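Local coordinates for imine reductase (Bacillus cereus, PDB 4D3D) that catalyses the NADPH-dependent, S-selective reduction of the cyclic imine 2-methylpyrroline to the corresponding amine, at the interface of chains A and B. Sequence-based numbering; all coordinates share one arbitrary frame. Chains: chain A/B, Imine reductase.

The interface of chains A and B. Residues chain A 255, 258-259, 262, 279, 283, 296; chain B 188, 191, 195, 199.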
# COMPACT_ATOMS: atom_id res chain seq x y z
N GLY A 255 -14.79 -4.58 -8.53
CA GLY A 255 -13.51 -3.95 -8.24
C GLY A 255 -13.23 -2.91 -9.25
O GLY A 255 -12.74 -1.83 -8.91
N SER A 258 -15.11 0.26 -8.62
CA SER A 258 -14.47 0.95 -7.46
C SER A 258 -13.24 1.74 -7.89
O SER A 258 -13.05 2.96 -7.56
CB SER A 258 -14.18 -0.06 -6.38
OG SER A 258 -13.57 0.58 -5.24
N VAL A 259 -12.35 1.11 -8.65
CA VAL A 259 -11.20 1.81 -9.19
C VAL A 259 -11.54 2.97 -10.06
O VAL A 259 -10.91 4.04 -10.03
CB VAL A 259 -10.21 0.85 -9.92
CG1 VAL A 259 -9.00 1.57 -10.49
CG2 VAL A 259 -9.74 -0.21 -8.98
N VAL A 262 -12.18 5.96 -7.93
CA VAL A 262 -10.89 6.52 -7.45
C VAL A 262 -10.28 7.36 -8.53
O VAL A 262 -9.82 8.47 -8.28
CB VAL A 262 -9.91 5.42 -6.98
CG1 VAL A 262 -8.52 6.04 -6.69
CG2 VAL A 262 -10.40 4.70 -5.76
N VAL A 279 -3.31 1.18 -12.21
CA VAL A 279 -4.13 0.23 -11.48
C VAL A 279 -5.37 -0.10 -12.38
O VAL A 279 -5.69 -1.29 -12.61
CB VAL A 279 -4.58 0.79 -10.13
CG1 VAL A 279 -5.59 -0.07 -9.44
CG2 VAL A 279 -3.32 1.01 -9.20
N PHE A 283 -6.79 -3.81 -14.10
CA PHE A 283 -8.13 -4.30 -13.98
C PHE A 283 -8.75 -4.54 -15.34
O PHE A 283 -9.43 -5.58 -15.56
CB PHE A 283 -9.03 -3.36 -13.14
CG PHE A 283 -8.97 -3.61 -11.64
CD1 PHE A 283 -7.83 -3.16 -10.91
CD2 PHE A 283 -9.97 -4.25 -10.96
CE1 PHE A 283 -7.74 -3.42 -9.59
CE2 PHE A 283 -9.90 -4.50 -9.62
CZ PHE A 283 -8.74 -4.07 -8.93
N PHE A 296 -10.78 -10.56 -7.79
CA PHE A 296 -9.72 -9.65 -8.30
C PHE A 296 -8.33 -10.26 -8.09
O PHE A 296 -7.38 -9.83 -8.75
CB PHE A 296 -9.77 -8.28 -7.59
CG PHE A 296 -9.05 -8.23 -6.26
CD1 PHE A 296 -9.67 -8.59 -5.08
CD2 PHE A 296 -7.76 -7.71 -6.19
CE1 PHE A 296 -9.03 -8.51 -3.86
CE2 PHE A 296 -7.10 -7.59 -4.97
CZ PHE A 296 -7.72 -8.01 -3.80
N GLN B 188 -13.11 7.20 -0.80
CA GLN B 188 -12.35 7.02 -2.02
C GLN B 188 -10.84 7.05 -1.79
O GLN B 188 -10.12 6.27 -2.44
CB GLN B 188 -12.69 8.09 -3.07
CG GLN B 188 -14.13 8.08 -3.57
CD GLN B 188 -14.62 6.75 -4.12
OE1 GLN B 188 -13.83 5.89 -4.45
NE2 GLN B 188 -15.98 6.59 -4.21
N MET B 191 -9.79 3.74 -0.57
CA MET B 191 -9.76 2.79 -1.65
C MET B 191 -8.58 2.95 -2.59
O MET B 191 -8.12 1.94 -3.14
CB MET B 191 -11.11 2.73 -2.46
CG MET B 191 -12.30 2.29 -1.63
SD MET B 191 -12.08 0.79 -0.65
CE MET B 191 -11.90 -0.36 -1.95
N TRP B 195 -6.59 -0.61 -3.19
CA TRP B 195 -6.36 -1.28 -4.46
C TRP B 195 -4.89 -1.23 -4.95
O TRP B 195 -4.37 -2.22 -5.48
CB TRP B 195 -7.25 -0.72 -5.58
CG TRP B 195 -8.74 -0.93 -5.38
CD1 TRP B 195 -9.69 0.03 -5.28
CD2 TRP B 195 -9.42 -2.18 -5.32
NE1 TRP B 195 -10.94 -0.55 -5.20
CE2 TRP B 195 -10.79 -1.90 -5.14
CE3 TRP B 195 -9.00 -3.51 -5.36
CZ2 TRP B 195 -11.76 -2.91 -5.02
CZ3 TRP B 195 -10.00 -4.55 -5.26
CH2 TRP B 195 -11.33 -4.21 -5.11
N LEU B 199 -2.70 -4.62 -5.16
CA LEU B 199 -2.09 -5.02 -6.39
C LEU B 199 -0.56 -5.18 -6.23
O LEU B 199 0.06 -6.00 -6.91
CB LEU B 199 -2.31 -4.06 -7.59
CG LEU B 199 -3.69 -4.16 -8.23
CD1 LEU B 199 -3.74 -3.61 -9.63
CD2 LEU B 199 -4.39 -5.43 -8.07
O HOH W 1 -14.44 3.27 -4.78
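B:Trp195, from the long helix 182-210 of one subunit, offers a compact example of how one aromatic side chain can be gripped by a partner subunit on its face, rim and N-H. In imine reductases of this family the C-terminal helices of two chains intertwine, and here the indole enters a pocket of the partner lined by helices 252-268 and 274-288 and the 3-10 turn 296-299; the two-fold axis repeats the arrangement with the chains exchanged. Packing is tightest around the ring. Over one face, A:Val259 CG2 lies 3.8 Å from the centroid of the five-membered ring as a CH-pi contact, while A:Phe283, its plane turned 83° to the indole, points its tip CZ at the same face, 3.6 Å from B:Trp195 CE3. The far rim of the six-membered ring works the other way: B:Trp195 CZ3 stands over the centre of the A:Phe296 ring, again edge-to-face. A:Gly255 brings its CA to 3.8 Å from B:Trp195 CZ2. The nearly straight, in-plane hydrogen bond from B:Trp195 NE1 to A:Ser258 OG (2.9 Å, 170° at H) would further restrain rotation of the indole. On the apolar flank, B:Leu199 CD1 touches A:Val279 CG1 and A:Phe283 CE1, each at 4.0 Å. On the opposite side A:Val262 CG2 lies 3.9 Å from B:Met191 CB, and toward B:Gln188 direct contact gives way to a water-mediated one. A water joins the hydroxyl and carbonyl oxygens of A:Ser258 to B:Gln188, whose side chain, bent at chi2 (-54°), turns its amide oxygen OE1 to within 2.7 Å of the water oxygen.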